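Local structure of 462aa long hypothetical selenium-binding protein (Sulfolobus tokodaii, 2ECE) at residues Leu337-Gly341 with Ile342-Arg346; Ser403-Asp406 with Asn407-Tyr410. The protein is of unknown function but, as a beta-propeller member of the selenium-binding protein family, may bind selenium. One frame throughout, in Å; residues are numbered along the deposited sequence.

Contact 1: residues Leu337-Gly341 with Ile342-Arg346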
loop_
_atom_site.group_PDB
_atom_site.type_symbol
_atom_site.label_atom_id
_atom_site.label_comp_id
_atom_site.label_asym_id
_atom_site.label_seq_id
_atom_site.Cartn_x
_atom_site.Cartn_y
_atom_site.Cartn_z
ATOM N N LEU A 337 7.051 8.929 -3.908
ATOM C CA LEU A 337 7.750 7.694 -3.586
ATOM C C LEU A 337 8.336 7.820 -2.196
ATOM O O LEU A 337 8.660 8.919 -1.739
ATOM C CB LEU A 337 8.934 7.418 -4.528
ATOM C CG LEU A 337 9.095 7.739 -6.016
ATOM C CD1 LEU A 337 10.339 6.997 -6.507
ATOM C CD2 LEU A 337 7.891 7.324 -6.823
ATOM N N SER A 338 8.481 6.685 -1.523
ATOM C CA SER A 338 9.099 6.675 -0.214
ATOM C C SER A 338 10.398 5.901 -0.418
ATOM O O SER A 338 10.456 4.972 -1.228
ATOM C CB SER A 338 8.208 5.966 0.808
ATOM O OG SER A 338 8.031 4.595 0.478
ATOM N N LEU A 339 11.451 6.313 0.277
ATOM C CA LEU A 339 12.730 5.623 0.191
ATOM C C LEU A 339 12.966 5.140 1.608
ATOM O O LEU A 339 13.454 5.879 2.460
ATOM C CB LEU A 339 13.856 6.569 -0.248
ATOM C CG LEU A 339 14.060 6.816 -1.747
ATOM C CD1 LEU A 339 12.927 7.671 -2.298
ATOM C CD2 LEU A 339 15.402 7.518 -1.966
ATOM N N TRP A 340 12.591 3.891 1.847
ATOM C CA TRP A 340 12.703 3.277 3.158
ATOM C C TRP A 340 14.139 2.986 3.582
ATOM O O TRP A 340 14.401 2.749 4.756
ATOM C CB TRP A 340 11.886 1.988 3.169
ATOM C CG TRP A 340 11.635 1.451 4.531
ATOM C CD1 TRP A 340 10.903 2.039 5.525
ATOM C CD2 TRP A 340 12.056 0.181 5.038
ATOM N NE1 TRP A 340 10.837 1.205 6.623
ATOM C CE2 TRP A 340 11.541 0.060 6.349
ATOM C CE3 TRP A 340 12.827 -0.867 4.513
ATOM C CZ2 TRP A 340 11.760 -1.068 7.137
ATOM C CZ3 TRP A 340 13.045 -1.994 5.302
ATOM C CH2 TRP A 340 12.516 -2.081 6.598
ATOM N N GLY A 341 15.063 2.995 2.626
ATOM C CA GLY A 341 16.453 2.737 2.956
ATOM C C GLY A 341 17.174 4.036 3.252
ATOM O O GLY A 341 17.635 4.271 4.368
ATOM N N ILE A 342 17.251 4.900 2.246
ATOM C CA ILE A 342 17.919 6.183 2.398
ATOM C C ILE A 342 17.221 7.129 3.381
ATOM O O ILE A 342 17.886 7.812 4.166
ATOM C CB ILE A 342 18.084 6.853 1.017
ATOM C CG1 ILE A 342 19.206 6.138 0.256
ATOM C CG2 ILE A 342 18.359 8.348 1.176
ATOM C CD1 ILE A 342 19.237 6.420 -1.218
ATOM N N GLY A 343 15.889 7.165 3.346
ATOM C CA GLY A 343 15.141 8.023 4.253
ATOM C C GLY A 343 14.533 9.262 3.618
ATOM O O GLY A 343 14.794 10.387 4.055
ATOM N N GLU A 344 13.701 9.071 2.597
ATOM C CA GLU A 344 13.085 10.209 1.924
ATOM C C GLU A 344 11.687 9.926 1.380
ATOM O O GLU A 344 11.257 8.775 1.267
ATOM C CB GLU A 344 13.942 10.658 0.729
ATOM C CG GLU A 344 15.402 11.009 1.008
ATOM C CD GLU A 344 16.176 11.321 -0.277
ATOM O OE1 GLU A 344 15.586 11.202 -1.374
ATOM O OE2 GLU A 344 17.370 11.676 -0.196
ATOM N N VAL A 345 10.990 11.010 1.063
ATOM C CA VAL A 345 9.693 10.956 0.415
ATOM C C VAL A 345 9.952 11.958 -0.697
ATOM O O VAL A 345 10.431 13.068 -0.433
ATOM C CB VAL A 345 8.523 11.480 1.278
ATOM C CG1 VAL A 345 7.261 11.524 0.428
ATOM C CG2 VAL A 345 8.287 10.572 2.479
ATOM N N ARG A 346 9.685 11.557 -1.934
ATOM C CA ARG A 346 9.893 12.427 -3.079
ATOM C C ARG A 346 8.583 12.661 -3.815
ATOM O O ARG A 346 7.644 11.861 -3.717
ATOM C CB ARG A 346 10.898 11.803 -4.051
ATOM C CG ARG A 346 12.283 11.582 -3.475
ATOM C CD ARG A 346 13.227 11.052 -4.543
ATOM N NE ARG A 346 14.587 10.893 -4.039
ATOM C CZ ARG A 346 15.648 10.669 -4.806
ATOM N NH1 ARG A 346 15.517 10.575 -6.122
ATOM N NH2 ARG A 346 16.845 10.546 -4.253
#
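The guanidinium of Arg346 is met by the isobutyl group of Leu339 from an oblique direction, CD1 standing 4.0 Å from NE, while the carboxylate of Glu344 docks in plane at its edge. NE and NH2 both turn to the single oxygen OE1, a side-on grip on one atom rather than a two-oxygen fork; the salt bridge from Arg346 NE to Glu344 OE1 is 2.9 Å long and fairly straight (161°). The Arg346 chain, extended from CG to NE, and the Glu344 side chain rise from the same sheet face, and their ends meet over it. Leu339 and Glu344 lie side by side and point the same way, the methyl CD2 reaching 3.7 Å from OE1 and also touching Ile342 CD1. The other carboxylate oxygen, OE2, is hydrogen-bonded to His369, so the buried acid is held at both oxygens.

Beneath these side chains runs a beta hairpin closed by a G1 beta bulge: Gly343 and Glu344 both face Leu339, whose O accepts from Gly343 N at 2.9 Å and from Glu344 N at 3.2 Å. Gly343 has positive phi (106°), where a side chain would jam against the preceding carbonyl. Leu337 and Arg346 form an antiparallel hydrogen-bonded pair, with Arg346 N to Leu337 O at 2.8 Å.

Strands 334-339 and 344-349 are the two inner strands of a four-stranded propeller blade. Leu337, Leu339 and Arg346 pack on Ile300 of strand 291-304, whereas Ser338 and Val345, on the other face, meet Leu386 of strand 386-388.

Contact 2: residues Ser403-Asp406 with Asn407-Tyr410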
loop_
_atom_site.group_PDB
_atom_site.type_symbol
_atom_site.label_atom_id
_atom_site.label_comp_id
_atom_site.label_asym_id
_atom_site.label_seq_id
_atom_site.Cartn_x
_atom_site.Cartn_y
_atom_site.Cartn_z
ATOM N N SER A 403 7.246 -6.763 9.989
ATOM C CA SER A 403 7.840 -7.172 11.263
ATOM C C SER A 403 9.308 -7.599 11.226
ATOM O O SER A 403 10.165 -6.929 11.790
ATOM C CB SER A 403 7.004 -8.295 11.886
ATOM O OG SER A 403 6.963 -9.427 11.035
ATOM N N THR A 404 9.596 -8.709 10.557
ATOM C CA THR A 404 10.960 -9.214 10.494
ATOM C C THR A 404 11.912 -8.428 9.604
ATOM O O THR A 404 13.120 -8.429 9.844
ATOM C CB THR A 404 10.972 -10.695 10.079
ATOM O OG1 THR A 404 10.173 -10.877 8.905
ATOM C CG2 THR A 404 10.415 -11.553 11.208
ATOM N N TRP A 405 11.386 -7.757 8.583
ATOM C CA TRP A 405 12.248 -6.964 7.717
ATOM C C TRP A 405 12.657 -5.684 8.449
ATOM O O TRP A 405 13.789 -5.213 8.300
ATOM C CB TRP A 405 11.538 -6.640 6.390
ATOM C CG TRP A 405 11.365 -7.850 5.502
ATOM C CD1 TRP A 405 10.963 -9.099 5.891
ATOM C CD2 TRP A 405 11.603 -7.927 4.090
ATOM N NE1 TRP A 405 10.944 -9.948 4.811
ATOM C CE2 TRP A 405 11.331 -9.257 3.694
ATOM C CE3 TRP A 405 12.021 -7.003 3.119
ATOM C CZ2 TRP A 405 11.461 -9.689 2.364
ATOM C CZ3 TRP A 405 12.150 -7.437 1.792
ATOM C CH2 TRP A 405 11.872 -8.769 1.433
ATOM N N ASP A 406 11.745 -5.125 9.243
ATOM C CA ASP A 406 12.055 -3.915 10.008
ATOM C C ASP A 406 13.277 -4.224 10.870
ATOM O O ASP A 406 14.243 -3.462 10.922
ATOM C CB ASP A 406 10.917 -3.535 10.965
ATOM C CG ASP A 406 9.648 -3.091 10.251
ATOM O OD1 ASP A 406 9.685 -2.844 9.028
ATOM O OD2 ASP A 406 8.611 -2.982 10.941
ATOM N N ASN A 407 13.201 -5.362 11.549
ATOM C CA ASN A 407 14.248 -5.802 12.453
ATOM C C ASN A 407 15.607 -6.033 11.802
ATOM O O ASN A 407 16.627 -6.014 12.487
ATOM C CB ASN A 407 13.788 -7.060 13.189
ATOM C CG ASN A 407 12.584 -6.798 14.085
ATOM O OD1 ASN A 407 12.223 -5.642 14.337
ATOM N ND2 ASN A 407 11.958 -7.868 14.573
ATOM N N GLN A 408 15.632 -6.234 10.491
ATOM C CA GLN A 408 16.896 -6.448 9.793
ATOM C C GLN A 408 17.541 -5.137 9.374
ATOM O O GLN A 408 18.751 -4.953 9.526
ATOM C CB GLN A 408 16.690 -7.298 8.546
ATOM C CG GLN A 408 16.303 -8.726 8.811
ATOM C CD GLN A 408 16.060 -9.475 7.524
ATOM O OE1 GLN A 408 15.077 -9.223 6.825
ATOM N NE2 GLN A 408 16.963 -10.388 7.188
ATOM N N PHE A 409 16.733 -4.230 8.832
ATOM C CA PHE A 409 17.246 -2.944 8.382
ATOM C C PHE A 409 17.315 -1.868 9.460
ATOM O O PHE A 409 18.077 -0.911 9.336
ATOM C CB PHE A 409 16.439 -2.442 7.181
ATOM C CG PHE A 409 16.671 -3.243 5.926
ATOM C CD1 PHE A 409 15.922 -4.390 5.659
ATOM C CD2 PHE A 409 17.675 -2.871 5.032
ATOM C CE1 PHE A 409 16.171 -5.156 4.517
ATOM C CE2 PHE A 409 17.934 -3.628 3.887
ATOM C CZ PHE A 409 17.179 -4.775 3.628
ATOM N N TYR A 410 16.513 -2.024 10.508
ATOM C CA TYR A 410 16.497 -1.085 11.630
ATOM C C TYR A 410 16.459 -1.969 12.873
ATOM O O TYR A 410 15.466 -2.008 13.600
ATOM C CB TYR A 410 15.262 -0.175 11.553
ATOM C CG TYR A 410 15.315 0.778 10.374
ATOM C CD1 TYR A 410 16.107 1.928 10.414
ATOM C CD2 TYR A 410 14.654 0.479 9.183
ATOM C CE1 TYR A 410 16.245 2.746 9.297
ATOM C CE2 TYR A 410 14.786 1.292 8.059
ATOM C CZ TYR A 410 15.586 2.419 8.121
ATOM O OH TYR A 410 15.756 3.196 6.998
#
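Gln408 sets its amide oxygen over one face of the Trp405 indole, OE1 lying 4.1 Å above the ring plane and displaced toward the rim; the amide and ring planes are steeply inclined, 76° apart. Both belong to the short helix 403-409, which follows strand 394-398 in the beta-propeller. Gln408 CG stands beside its backbone N (chi1 -68°), bringing the chain back along Thr404, with CG only 3.4 Å from Thr404 O. OE1 accepts from Leu217 N, which helps fix the amide where it lies over the indole.

Asn407 folds back over the preceding turn: its CG comes to 3.3 Å from Ser403 O, although ND2 makes no good bond there. Instead OD1 accepts from Arg443 and ND2 donates to Gly36 O. Were Asn407 cut back to an alanine, Arg443 would probably lose one of its acceptors and Gly36 O this donor, with a gap beside Ser403 O. Asp406 OD2 is shared by Ser400 OG, in a hydrogen bond, and Arg443, in a salt bridge; Arg443 also donates to Ser403 O, binding this side of the helix to strand 443-449.

The backbone tightens toward the C-terminal end. The bond from Asn407 N to Ser403 O is weak, but Phe409 N donates to Trp405 O at 3.1 Å and nearly straight (169°). Gln408 N shares that oxygen, approaching from above the carbonyl plane, and Phe409 lays its ring edge against it. Tyr410, the first residue to leave helical geometry, still donates its N to Asp406 O at 2.7 Å.

Residues 337-346 and 403-410 follow in series along the chain, and their centres lie about 16 Å apart. Contact 1 supplies the loop at the end of a hairpin and contact 2 the helix that Trp340 of this loop packs against. Tyr410 OH is 2.7 Å from Trp340 O, a probable hydrogen bond, while the rings of these two residues meet edge-to-face. Farther round the indole, Trp340 CZ2 lies 3.3 Å from Asp406 OD1 and Trp340 CZ3 is 3.8 Å from Phe409 CD1. The indole of Trp340 thus joins the blade containing strands 334-339 and 344-349 to the helix that leads into strand 417-423 of another blade.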